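Local coordinates for site-specific recombinase, resolvase family protein (Streptococcus pneumoniae, PDB 3GUV), which probably cuts and rejoins DNA at specific sites as a serine recombinase of the resolvase family, at residues Ile60-Asn63 and Arg64-Glu67; Ser96-Gln99 and Ile100-Tyr104. All blocks are in the same frame, centred on the assembly; numbering follows the deposited sequence.

In the fold
Both interactions are local contacts within a helix, and they come in series along the chain: residues 60-67 form most of helix 60-70, and residues 96-104 close helix 91-103. Strand 78-81 lies between the two helices in sequence and belongs to the same mixed, mainly parallel sheet that Met-65 of interaction 1 and Met-101 of interaction 2 reach. The centres are about 13 Å apart, yet the helices touch: Phe-62 and Met-66 pack on Thr-97, and Met-66 also meets Ile-100 and Met-101. The two contacts thus face each other across one helix-helix seam within the resolvase N-terminal domain, making part of its hydrophobic interior.

Interaction 1. Residues Ile60-Asn63 and Arg64-Glu67; sequences IQFN and RMME
Phe-62 lies under the side chain of Met-66, an i, i+4 pair on the buried face of helix 60-70. CG of Met-66 sits over one ring face, 4.1 Å from the centroid of the Phe-62 ring, a CH-pi contact. The sulfur follows obliquely, with Met-66 SD 4.8 Å from the centroid of the Phe-62 ring in a Met-aromatic contact. With CG anti to the backbone N (chi1 172°), the ring projects outward, leaning slightly towards the C-terminal end, and lies alongside the Met-66 chain. The methyl of Met-65 comes obliquely to the same ring, CE to Phe-62 CD1 4.2 Å. Flexible, polarisable methionines suit these buried places: Met-66, like Phe-62, turns to Thr-97 of helix 91-103, and Met-65 to Tyr-8, Tyr-10 and Tyr-46 of strands 6-12 and 41-48.

The more exposed flank is polar. Arg-64 and Gln-61 run side by side, and the bend of Arg-64 at chi3 (45°) turns NE and NH1 to the same oxygen. NH1 of Arg-64 gives Gln-61 OE1 a bond of 2.6 Å that carries the pairing; NE adds a weak one of 3.2 Å to that OE1. The amide stands almost perpendicular to the guanidinium, at 87°, with OE1 at the guanidinium edge. Together the bonds would probably restrict rotation, but a neutral oxygen cannot neutralise the arginine, which probably keeps its full positive charge.

Interaction 2. Residues Ser96-Gln99 and Ile100-Tyr104; sequences STLQ and IMQDY
Chi1 of -82° puts CG of Met-101 beside its own backbone N, and the chain then runs extended through chi2 before turning at chi3 (53°). This carries the sulfur back along helix 91-103 to Thr-97, whose methyl CG2 lies 4.2 Å from Met-101 SD. The two side chains cross at a slant. An unbranched, flexible methionine suits this buried, apolar place because it can turn its sulfur back in this way. Threonine suits its own because its two branches divide the work: CG2 faces apolar neighbours, while OG1 is satisfied by the carbonyl of Asp-93 one turn earlier.

Leu-98, also apolar and buried, makes a second pairing. With its CG anti to the backbone N (chi1 -174°), it sends CD1 along the aliphatic part of Gln-102, 4.0 Å from Gln-102 CG. Glutamine fits here because its methylenes can lie against a leucine while NE2 bonds OD1 of Asn-107 beyond the helix. CD1 of Leu-98 is more distant from Met-101 CE, at 4.5 Å. On another flank, Ile-100 lays CG1 3.3 Å from the carbonyl O of Ser-96, the oxygen that accepts its own backbone N-H.

Backbone bonds one turn apart hold these groups in register up to Tyr-104, where the helix ends. In the beta-alpha-beta unit of strand 78-81, helix 91-103 and strand 107-110, Leu-98 and Met-101 both press on Leu-108 of the sheet. Thr-97, Ile-100 and Met-101 meet Met-66 of helix 60-70, Thr-97 also Phe-62; Leu-98, Gln-99 and Gln-102 touch the long helix 124-151.

Interaction 1. Residues Ile60-Asn63 and Arg64-Glu67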
loop_
_atom_site.group_PDB
_atom_site.type_symbol
_atom_site.label_atom_id
_atom_site.label_comp_id
_atom_site.label_asym_id
_atom_site.label_seq_id
_atom_site.Cartn_x
_atom_site.Cartn_y
_atom_site.Cartn_z
ATOM N N ILE A 60 -8.161 -19.786 8.098
ATOM C CA ILE A 60 -7.991 -20.736 9.205
ATOM C C ILE A 60 -6.552 -21.241 9.403
ATOM O O ILE A 60 -6.052 -21.295 10.523
ATOM C CB ILE A 60 -8.888 -21.984 9.024
ATOM C CG1 ILE A 60 -10.379 -21.588 9.012
ATOM C CG2 ILE A 60 -8.623 -22.973 10.121
ATOM C CD1 ILE A 60 -11.183 -22.383 7.992
ATOM N N GLN A 61 -5.913 -21.647 8.319
ATOM C CA GLN A 61 -4.551 -22.181 8.428
ATOM C C GLN A 61 -3.603 -21.019 8.655
ATOM O O GLN A 61 -2.602 -21.157 9.334
ATOM C CB GLN A 61 -4.163 -22.969 7.172
ATOM C CG GLN A 61 -5.015 -24.210 6.945
ATOM C CD GLN A 61 -5.090 -25.111 8.160
ATOM O OE1 GLN A 61 -4.070 -25.408 8.813
ATOM N NE2 GLN A 61 -6.311 -25.550 8.487
ATOM N N PHE A 62 -3.929 -19.865 8.068
ATOM C CA PHE A 62 -3.164 -18.672 8.354
ATOM C C PHE A 62 -3.213 -18.355 9.851
ATOM O O PHE A 62 -2.197 -18.002 10.451
ATOM C CB PHE A 62 -3.677 -17.503 7.527
ATOM C CG PHE A 62 -3.078 -16.219 7.907
ATOM C CD1 PHE A 62 -1.925 -15.779 7.300
ATOM C CD2 PHE A 62 -3.646 -15.457 8.925
ATOM C CE1 PHE A 62 -1.367 -14.577 7.678
ATOM C CE2 PHE A 62 -3.087 -14.245 9.309
ATOM C CZ PHE A 62 -1.955 -13.802 8.682
ATOM N N ASN A 63 -4.384 -18.512 10.459
ATOM C CA ASN A 63 -4.529 -18.257 11.893
ATOM C C ASN A 63 -3.796 -19.350 12.696
ATOM O O ASN A 63 -3.096 -19.027 13.636
ATOM C CB ASN A 63 -5.998 -18.141 12.313
ATOM C CG ASN A 63 -6.705 -16.938 11.681
ATOM O OD1 ASN A 63 -6.097 -15.902 11.408
ATOM N ND2 ASN A 63 -8.002 -17.086 11.435
ATOM N N ARG A 64 -3.922 -20.622 12.319
ATOM C CA ARG A 64 -3.093 -21.644 12.956
ATOM C C ARG A 64 -1.599 -21.262 12.873
ATOM O O ARG A 64 -0.892 -21.375 13.870
ATOM C CB ARG A 64 -3.294 -23.069 12.402
ATOM C CG ARG A 64 -2.123 -24.000 12.952
ATOM C CD ARG A 64 -2.270 -25.512 12.905
ATOM N NE ARG A 64 -2.778 -26.009 11.625
ATOM C CZ ARG A 64 -2.457 -27.178 11.080
ATOM N NH1 ARG A 64 -3.020 -27.540 9.930
ATOM N NH2 ARG A 64 -1.594 -28.001 11.675
ATOM N N MET A 65 -1.130 -20.803 11.699
ATOM C CA MET A 65 0.287 -20.439 11.518
ATOM C C MET A 65 0.705 -19.354 12.519
ATOM O O MET A 65 1.726 -19.488 13.193
ATOM C CB MET A 65 0.579 -20.005 10.070
ATOM C CG MET A 65 2.076 -19.808 9.700
ATOM S SD MET A 65 2.466 -19.318 7.979
ATOM C CE MET A 65 1.768 -17.638 7.971
ATOM N N MET A 66 -0.092 -18.300 12.622
ATOM C CA MET A 66 0.205 -17.206 13.543
ATOM C C MET A 66 0.265 -17.636 15.037
ATOM O O MET A 66 1.109 -17.146 15.752
ATOM C CB MET A 66 -0.750 -16.000 13.329
ATOM C CG MET A 66 -0.648 -15.280 11.966
ATOM S SD MET A 66 0.947 -14.556 11.559
ATOM C CE MET A 66 0.810 -13.088 12.540
ATOM N N GLU A 67 -0.585 -18.556 15.487
ATOM C CA GLU A 67 -0.431 -19.142 16.841
ATOM C C GLU A 67 0.888 -19.939 17.006
ATOM O O GLU A 67 1.559 -19.905 18.063
ATOM C CB GLU A 67 -1.636 -20.051 17.201
ATOM C CG GLU A 67 -3.076 -19.395 17.064
ATOM C CD GLU A 67 -3.114 -17.843 17.199
ATOM O OE1 GLU A 67 -2.721 -17.302 18.278
ATOM O OE2 GLU A 67 -3.572 -17.165 16.226
#

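Interaction 2. Residues Ser96-Gln99 and Ile100-Tyr104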
loop_
_atom_site.group_PDB
_atom_site.type_symbol
_atom_site.label_atom_id
_atom_site.label_comp_id
_atom_site.label_asym_id
_atom_site.label_seq_id
_atom_site.Cartn_x
_atom_site.Cartn_y
_atom_site.Cartn_z
ATOM N N SER A 96 -0.566 -4.907 9.965
ATOM C CA SER A 96 -0.751 -5.416 11.315
ATOM C C SER A 96 -0.162 -6.824 11.423
ATOM O O SER A 96 0.546 -7.109 12.404
ATOM C CB SER A 96 -2.225 -5.335 11.802
ATOM O OG SER A 96 -3.139 -5.899 10.874
ATOM N N THR A 97 -0.385 -7.663 10.392
ATOM C CA THR A 97 0.194 -9.026 10.346
ATOM C C THR A 97 1.712 -8.980 10.401
ATOM O O THR A 97 2.327 -9.686 11.174
ATOM C CB THR A 97 -0.180 -9.801 9.048
ATOM O OG1 THR A 97 -1.598 -9.883 8.918
ATOM C CG2 THR A 97 0.413 -11.199 9.097
ATOM N N LEU A 98 2.317 -8.147 9.571
ATOM C CA LEU A 98 3.769 -7.989 9.582
ATOM C C LEU A 98 4.300 -7.512 10.932
ATOM O O LEU A 98 5.386 -7.875 11.310
ATOM C CB LEU A 98 4.242 -7.005 8.493
ATOM C CG LEU A 98 5.767 -6.885 8.319
ATOM C CD1 LEU A 98 6.477 -8.274 8.204
ATOM C CD2 LEU A 98 6.044 -6.088 7.089
ATOM N N GLN A 99 3.552 -6.652 11.620
ATOM C CA GLN A 99 4.015 -6.104 12.908
ATOM C C GLN A 99 3.993 -7.164 13.998
ATOM O O GLN A 99 4.957 -7.265 14.757
ATOM C CB GLN A 99 3.194 -4.891 13.328
ATOM C CG GLN A 99 3.595 -3.624 12.557
ATOM C CD GLN A 99 2.664 -2.449 12.780
ATOM O OE1 GLN A 99 1.431 -2.587 12.829
ATOM N NE2 GLN A 99 3.252 -1.276 12.892
ATOM N N ILE A 100 2.912 -7.956 14.044
ATOM C CA ILE A 100 2.788 -9.096 14.972
ATOM C C ILE A 100 3.898 -10.141 14.729
ATOM O O ILE A 100 4.560 -10.566 15.663
ATOM C CB ILE A 100 1.389 -9.769 14.871
ATOM C CG1 ILE A 100 0.278 -8.781 15.277
ATOM C CG2 ILE A 100 1.329 -11.036 15.760
ATOM C CD1 ILE A 100 -1.099 -9.170 14.787
ATOM N N MET A 101 4.083 -10.542 13.473
ATOM C CA MET A 101 5.167 -11.442 13.072
ATOM C C MET A 101 6.530 -10.951 13.598
ATOM O O MET A 101 7.275 -11.716 14.242
ATOM C CB MET A 101 5.264 -11.564 11.529
ATOM C CG MET A 101 4.318 -12.542 10.839
ATOM S SD MET A 101 4.393 -12.509 9.014
ATOM C CE MET A 101 6.097 -12.717 8.639
ATOM N N GLN A 102 6.883 -9.703 13.280
ATOM C CA GLN A 102 8.188 -9.174 13.692
ATOM C C GLN A 102 8.285 -9.033 15.228
ATOM O O GLN A 102 9.366 -9.237 15.778
ATOM C CB GLN A 102 8.511 -7.846 13.007
ATOM C CG GLN A 102 8.670 -7.931 11.500
ATOM C CD GLN A 102 9.029 -6.590 10.861
ATOM O OE1 GLN A 102 8.343 -5.585 11.056
ATOM N NE2 GLN A 102 10.108 -6.579 10.080
ATOM N N ASP A 103 7.159 -8.711 15.888
ATOM C CA ASP A 103 7.036 -8.723 17.367
ATOM C C ASP A 103 7.585 -10.042 17.884
ATOM O O ASP A 103 8.354 -10.081 18.853
ATOM C CB ASP A 103 5.557 -8.609 17.812
ATOM C CG ASP A 103 5.345 -7.648 18.980
ATOM O OD1 ASP A 103 5.169 -8.071 20.165
ATOM O OD2 ASP A 103 5.348 -6.426 18.699
ATOM N N TYR A 104 7.197 -11.130 17.206
ATOM C CA TYR A 104 7.607 -12.472 17.584
ATOM C C TYR A 104 8.841 -12.983 16.843
ATOM O O TYR A 104 9.026 -14.189 16.731
ATOM C CB TYR A 104 6.439 -13.449 17.425
ATOM C CG TYR A 104 5.337 -13.217 18.417
ATOM C CD1 TYR A 104 5.360 -13.821 19.663
ATOM C CD2 TYR A 104 4.295 -12.379 18.125
ATOM C CE1 TYR A 104 4.340 -13.602 20.589
ATOM C CE2 TYR A 104 3.274 -12.134 19.042
ATOM C CZ TYR A 104 3.305 -12.754 20.272
ATOM O OH TYR A 104 2.283 -12.521 21.159
#